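Local coordinates for Ycf48-like protein (Thermosynechococcus elongatus, PDB 5OJ5) that probably assists early photosystem II assembly and replacement of photodamaged D1, and binds the C-terminal prepropeptide of D1, at residues 45-50 / 336-341; 109-114 / 121-126. One frame throughout, in Å; residues are numbered along the deposited sequence.

Contact 1: 45-50 / 336-341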
loop_
_atom_site.group_PDB
_atom_site.type_symbol
_atom_site.label_atom_id
_atom_site.label_comp_id
_atom_site.label_asym_id
_atom_site.label_seq_id
_atom_site.Cartn_x
_atom_site.Cartn_y
_atom_site.Cartn_z
ATOM N N ASN A 45 14.434 -14.329 11.030
ATOM C CA ASN A 45 13.246 -14.110 10.228
ATOM C C ASN A 45 12.114 -13.671 11.151
ATOM O O ASN A 45 11.587 -14.509 11.904
ATOM C CB ASN A 45 12.839 -15.390 9.530
ATOM C CG ASN A 45 11.438 -15.237 8.935
ATOM O OD1 ASN A 45 11.074 -14.149 8.441
ATOM N ND2 ASN A 45 10.618 -16.259 9.058
ATOM N N PRO A 46 11.670 -12.410 11.100
ATOM C CA PRO A 46 10.601 -11.942 11.975
ATOM C C PRO A 46 9.218 -12.212 11.409
ATOM O O PRO A 46 8.217 -11.903 12.052
ATOM C CB PRO A 46 10.860 -10.431 12.033
ATOM C CG PRO A 46 11.441 -10.104 10.682
ATOM C CD PRO A 46 12.262 -11.307 10.309
ATOM N N TRP A 47 9.100 -12.785 10.236
ATOM C CA TRP A 47 7.812 -12.863 9.561
ATOM C C TRP A 47 7.191 -14.234 9.738
ATOM O O TRP A 47 7.770 -15.247 9.344
ATOM C CB TRP A 47 7.984 -12.530 8.088
ATOM C CG TRP A 47 8.419 -11.121 7.854
ATOM C CD1 TRP A 47 9.677 -10.688 7.522
ATOM C CD2 TRP A 47 7.622 -9.944 7.949
ATOM N NE1 TRP A 47 9.710 -9.332 7.400
ATOM C CE2 TRP A 47 8.463 -8.839 7.655
ATOM C CE3 TRP A 47 6.263 -9.711 8.219
ATOM C CZ2 TRP A 47 7.980 -7.523 7.622
ATOM C CZ3 TRP A 47 5.787 -8.409 8.181
ATOM C CH2 TRP A 47 6.651 -7.328 7.876
ATOM N N GLU A 48 6.009 -14.267 10.297
ATOM C CA GLU A 48 5.262 -15.513 10.421
ATOM C C GLU A 48 4.160 -15.566 9.370
ATOM O O GLU A 48 3.390 -14.623 9.221
ATOM C CB GLU A 48 4.694 -15.625 11.824
ATOM C CG GLU A 48 3.582 -14.740 12.259
ATOM C CD GLU A 48 2.861 -15.308 13.485
ATOM O OE1 GLU A 48 1.687 -14.922 13.700
ATOM O OE2 GLU A 48 3.454 -16.151 14.227
ATOM N N ALA A 49 4.054 -16.661 8.650
ATOM C CA ALA A 49 3.046 -16.818 7.619
ATOM C C ALA A 49 1.719 -17.225 8.248
ATOM O O ALA A 49 1.669 -18.101 9.103
ATOM C CB ALA A 49 3.457 -17.857 6.580
ATOM N N ILE A 50 0.662 -16.557 7.849
ATOM C CA ILE A 50 -0.720 -16.808 8.262
ATOM C C ILE A 50 -1.515 -17.078 6.997
ATOM O O ILE A 50 -1.385 -16.376 5.987
ATOM C CB ILE A 50 -1.291 -15.574 9.010
ATOM C CG1 ILE A 50 -0.573 -15.372 10.357
ATOM C CG2 ILE A 50 -2.822 -15.722 9.214
ATOM C CD1 ILE A 50 -0.903 -14.086 11.054
ATOM N N LEU A 336 1.929 -12.278 5.807
ATOM C CA LEU A 336 3.014 -12.430 6.774
ATOM C C LEU A 336 2.806 -11.408 7.871
ATOM O O LEU A 336 2.429 -10.256 7.588
ATOM C CB LEU A 336 4.382 -12.194 6.145
ATOM C CG LEU A 336 4.689 -12.963 4.860
ATOM C CD1 LEU A 336 6.105 -12.582 4.364
ATOM C CD2 LEU A 336 4.503 -14.419 5.040
ATOM N N ARG A 337 3.074 -11.795 9.114
ATOM C CA ARG A 337 2.921 -10.933 10.288
ATOM C C ARG A 337 4.279 -10.773 10.974
ATOM O O ARG A 337 4.992 -11.753 11.200
ATOM C CB ARG A 337 1.919 -11.531 11.277
ATOM C CG ARG A 337 1.695 -10.654 12.508
ATOM C CD ARG A 337 0.591 -11.243 13.379
ATOM N NE ARG A 337 1.109 -12.329 14.187
ATOM C CZ ARG A 337 1.648 -12.180 15.400
ATOM N NH1 ARG A 337 1.760 -10.997 15.963
ATOM N NH2 ARG A 337 2.114 -13.225 16.038
ATOM N N TYR A 338 4.619 -9.535 11.306
ATOM C CA TYR A 338 5.912 -9.222 11.940
ATOM C C TYR A 338 5.869 -9.619 13.410
ATOM O O TYR A 338 4.958 -9.217 14.134
ATOM C CB TYR A 338 6.195 -7.720 11.819
ATOM C CG TYR A 338 7.576 -7.371 12.288
ATOM C CD1 TYR A 338 8.638 -7.406 11.412
ATOM C CD2 TYR A 338 7.826 -7.033 13.617
ATOM C CE1 TYR A 338 9.934 -7.131 11.833
ATOM C CE2 TYR A 338 9.128 -6.747 14.046
ATOM C CZ TYR A 338 10.157 -6.803 13.138
ATOM O OH TYR A 338 11.443 -6.539 13.562
ATOM N N VAL A 339 6.867 -10.378 13.849
ATOM C CA VAL A 339 6.993 -10.837 15.229
ATOM C C VAL A 339 8.377 -10.413 15.739
ATOM O O VAL A 339 9.413 -10.916 15.263
ATOM C CB VAL A 339 6.824 -12.357 15.326
ATOM C CG1 VAL A 339 7.003 -12.798 16.774
ATOM C CG2 VAL A 339 5.455 -12.774 14.784
ATOM N N THR A 340 8.404 -9.477 16.678
ATOM C CA THR A 340 9.677 -9.022 17.238
ATOM C C THR A 340 10.462 -10.191 17.828
ATOM O O THR A 340 9.900 -11.062 18.498
ATOM C CB THR A 340 9.380 -8.020 18.347
ATOM O OG1 THR A 340 8.553 -6.977 17.820
ATOM C CG2 THR A 340 10.665 -7.415 18.911
ATOM N N ASP A 341 11.778 -10.191 17.601
ATOM C CA ASP A 341 12.694 -11.164 18.213
ATOM C C ASP A 341 12.761 -10.935 19.727
ATOM O O ASP A 341 13.233 -9.889 20.166
ATOM C CB ASP A 341 14.103 -11.017 17.597
ATOM C CG ASP A 341 15.053 -12.148 17.980
ATOM O OD1 ASP A 341 14.689 -12.992 18.827
ATOM O OD2 ASP A 341 16.174 -12.198 17.416
#

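Contact 2: 109-114 / 121-126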
loop_
_atom_site.group_PDB
_atom_site.type_symbol
_atom_site.label_atom_id
_atom_site.label_comp_id
_atom_site.label_asym_id
_atom_site.label_seq_id
_atom_site.Cartn_x
_atom_site.Cartn_y
_atom_site.Cartn_z
ATOM N N GLY A 109 -8.780 6.424 14.477
ATOM C CA GLY A 109 -9.621 6.009 15.608
ATOM C C GLY A 109 -10.785 5.172 15.115
ATOM O O GLY A 109 -10.643 4.347 14.206
ATOM N N ASN A 110 -11.971 5.380 15.687
ATOM C CA ASN A 110 -13.139 4.577 15.332
ATOM C C ASN A 110 -13.777 4.980 14.011
ATOM O O ASN A 110 -14.730 4.310 13.586
ATOM C CB ASN A 110 -14.192 4.599 16.446
ATOM C CG ASN A 110 -14.136 3.341 17.360
ATOM O OD1 ASN A 110 -13.348 2.435 17.178
ATOM N ND2 ASN A 110 -15.021 3.303 18.318
ATOM N N GLU A 111 -13.313 6.057 13.359
ATOM C CA GLU A 111 -13.860 6.452 12.071
ATOM C C GLU A 111 -13.096 5.751 10.955
ATOM O O GLU A 111 -11.876 5.887 10.863
ATOM C CB GLU A 111 -13.805 7.951 11.861
ATOM C CG GLU A 111 -14.576 8.297 10.624
ATOM C CD GLU A 111 -14.832 9.786 10.463
ATOM O OE1 GLU A 111 -14.032 10.647 10.952
ATOM O OE2 GLU A 111 -15.922 10.146 9.863
ATOM N N GLY A 112 -13.816 5.001 10.118
ATOM C CA GLY A 112 -13.197 4.248 9.056
ATOM C C GLY A 112 -13.934 4.394 7.741
ATOM O O GLY A 112 -15.127 4.675 7.689
ATOM N N TRP A 113 -13.174 4.143 6.680
ATOM C CA TRP A 113 -13.658 4.295 5.320
ATOM C C TRP A 113 -13.114 3.154 4.472
ATOM O O TRP A 113 -11.957 2.748 4.648
ATOM C CB TRP A 113 -13.136 5.599 4.708
ATOM C CG TRP A 113 -13.390 6.840 5.498
ATOM C CD1 TRP A 113 -12.726 7.255 6.610
ATOM C CD2 TRP A 113 -14.377 7.832 5.232
ATOM N NE1 TRP A 113 -13.231 8.468 7.050
ATOM C CE2 TRP A 113 -14.243 8.838 6.218
ATOM C CE3 TRP A 113 -15.340 7.986 4.227
ATOM C CZ2 TRP A 113 -15.049 9.986 6.227
ATOM C CZ3 TRP A 113 -16.158 9.122 4.246
ATOM C CH2 TRP A 113 -15.987 10.096 5.233
ATOM N N ILE A 114 -13.927 2.663 3.548
ATOM C CA ILE A 114 -13.498 1.693 2.533
ATOM C C ILE A 114 -13.951 2.231 1.188
ATOM O O ILE A 114 -15.082 2.707 1.064
ATOM C CB ILE A 114 -14.149 0.314 2.767
ATOM C CG1 ILE A 114 -13.684 -0.278 4.105
ATOM C CG2 ILE A 114 -13.815 -0.639 1.613
ATOM C CD1 ILE A 114 -14.537 -1.467 4.557
ATOM N N MET A 121 -18.312 3.267 -1.664
ATOM C CA MET A 121 -17.721 3.858 -0.470
ATOM C C MET A 121 -18.539 3.418 0.736
ATOM O O MET A 121 -19.762 3.561 0.750
ATOM C CB MET A 121 -17.699 5.387 -0.572
ATOM C CG MET A 121 -17.170 6.065 0.696
ATOM S SD MET A 121 -17.021 7.837 0.562
ATOM C CE MET A 121 -15.660 7.959 -0.570
ATOM N N LEU A 122 -17.834 2.916 1.739
ATOM C CA LEU A 122 -18.423 2.521 3.010
ATOM C C LEU A 122 -17.779 3.336 4.122
ATOM O O LEU A 122 -16.596 3.723 4.052
ATOM C CB LEU A 122 -18.148 1.048 3.274
ATOM C CG LEU A 122 -18.574 0.078 2.173
ATOM C CD1 LEU A 122 -18.125 -1.335 2.492
ATOM C CD2 LEU A 122 -20.050 0.121 1.925
ATOM N N HIS A 123 -18.553 3.579 5.175
ATOM C CA HIS A 123 -18.130 4.427 6.268
ATOM C C HIS A 123 -18.635 3.861 7.578
ATOM O O HIS A 123 -19.763 3.349 7.675
ATOM C CB HIS A 123 -18.679 5.845 6.013
ATOM C CG HIS A 123 -18.348 6.858 7.070
ATOM N ND1 HIS A 123 -19.323 7.500 7.791
ATOM C CD2 HIS A 123 -17.179 7.385 7.472
ATOM C CE1 HIS A 123 -18.764 8.380 8.604
ATOM N NE2 HIS A 123 -17.456 8.318 8.447
ATOM N N THR A 124 -17.840 4.041 8.618
ATOM C CA THR A 124 -18.197 3.668 9.984
ATOM C C THR A 124 -17.706 4.754 10.931
ATOM O O THR A 124 -16.653 5.360 10.715
ATOM C CB THR A 124 -17.566 2.286 10.369
ATOM O OG1 THR A 124 -17.981 1.936 11.685
ATOM C CG2 THR A 124 -16.055 2.292 10.362
ATOM N N THR A 125 -18.433 4.923 12.024
ATOM C CA THR A 125 -17.980 5.765 13.117
ATOM C C THR A 125 -17.802 4.996 14.406
ATOM O O THR A 125 -17.492 5.609 15.432
ATOM C CB THR A 125 -18.916 6.950 13.342
ATOM O OG1 THR A 125 -20.205 6.426 13.630
ATOM C CG2 THR A 125 -18.958 7.833 12.137
ATOM N N ASP A 126 -17.974 3.680 14.391
ATOM C CA ASP A 126 -17.903 2.896 15.621
ATOM C C ASP A 126 -16.920 1.743 15.500
ATOM O O ASP A 126 -17.092 0.697 16.130
ATOM C CB ASP A 126 -19.301 2.408 16.057
ATOM C CG ASP A 126 -19.967 1.501 15.042
ATOM O OD1 ASP A 126 -19.311 1.096 14.070
ATOM O OD2 ASP A 126 -21.164 1.164 15.253
#

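Contact 1: 45-50 / 336-341
Trp-47 and Leu-336 meet where the two ends of the chain close a seven-bladed beta-propeller. Strand 47-51 adds itself as an edge strand, antiparallel to 334-338, to the blade it forms with 317-320 and 325-329, a velcro closure. Glu-48 and Arg-337 form the hydrogen-bonded pair, N of each giving to O of the other, and N of Val-339 gives to O of Pro-46. Trp-47 lies on the same side of the sheet as Leu-336 and Tyr-338. Its CE3 comes to 3.7 Å from CB of Leu-336. CB of Tyr-338 sits over one face of the indole, 3.7 Å from CZ3 of Trp-47, and the phenol ring turns its edge to that face, a T-shaped pair with planes 82° apart. Leu-336 also sends CD2 to within 3.9 Å of CB of Ala-49. Ile-328 of the next strand and Leu-292 of the preceding blade touch both Trp-47 and Leu-336. Toward the start of 45-50, the pyrrolidine of Pro-46 presses CB against the tyrosine ring, 3.4 Å from CE1 of Tyr-338.

On the reverse side Arg-337 lies alongside Glu-48, pointing the same way. Its chain runs extended to CD and bends at chi3 (80°), which places NE of Arg-337 2.7 Å from OE1 of Glu-48. CD1 of Ile-50 packs on CB of Arg-337, while CG2 of Val-339 covers one guanidinium face toward the rim. The salt bridge uses this one oxygen: NE meets it from above the carboxylate plane, and NH2 of Arg-337 adds a weak bond to OE1 of Glu-48 at 2.9 Å.

Contact 2: 109-114 / 121-126
Backbone hydrogen bonds between Gly-112 and Thr-124 and between Ile-114 and Leu-122 zip the two strands together. Each pair is linked in both directions; N of Leu-122, for instance, gives to O of Ile-114 at 2.8 Å. Trp-113 and His-123 form the non-hydrogen-bonded pair between them.

The polar side-chain link is a His-carboxylate bond. NE2 of His-123 donates to OE2 of Glu-111 at 2.8 Å, nearly straight (165° at the hydrogen) and in the imidazole plane, and meets the anti lone pair of that oxygen. The other oxygen, OE1, takes the backbone N-H of Gly-153 in the next blade, so each carboxylate oxygen has a partner. At the end of the strand, OG1 of Thr-124 accepts from N of Asp-126 in an ST turn, and is also hydrogen-bonded to O of Ser-130 and N of Gly-128.

Among the aromatic contacts, CD2 of His-123 stands over the centre of the Trp-113 face, 3.5 Å from CE2 of Trp-113. The rings are oblique to each other, their planes 46° apart. CG of His-123 is anti to the backbone N (chi1 179°), and the side chain lies beside that of Trp-113. Met-121 runs beside the same indole and brings SD to its edge, 4.0 Å from CZ3 of Trp-113, a Met-aromatic contact. Strands 144-151 and 154-159 of the following blade touch both Trp-113 and Met-121.

The apolar contacts lie on the reverse side, where CB of Ile-114 meets CB of Leu-122 at 4.1 Å. Both side chains also rest on Phe-102. The whole is the central hairpin of a four-stranded antiparallel propeller blade, strands two and three in its meander.

Contact 1 and contact 2 belong to different blades of one propeller. Their centres are 28 Å apart and their nearest atoms about 19 Å, so neither touches the other. Along the chain, 109-114 and 121-126 are nested within the span that 45-50 and 336-341 close: contact 2 is local, a hairpin built from successive strands, whereas contact 1 joins segments 286 residues apart at their closest ends and shuts the ring. The Arg-rich patch also falls within that enclosed span. The bound peptide meets contact 2 directly, packing an apolar side chain on Leu-122. Both contacts lie at similar distances from the centre of the chain, 18 and 19 Å from contact centre to chain centre.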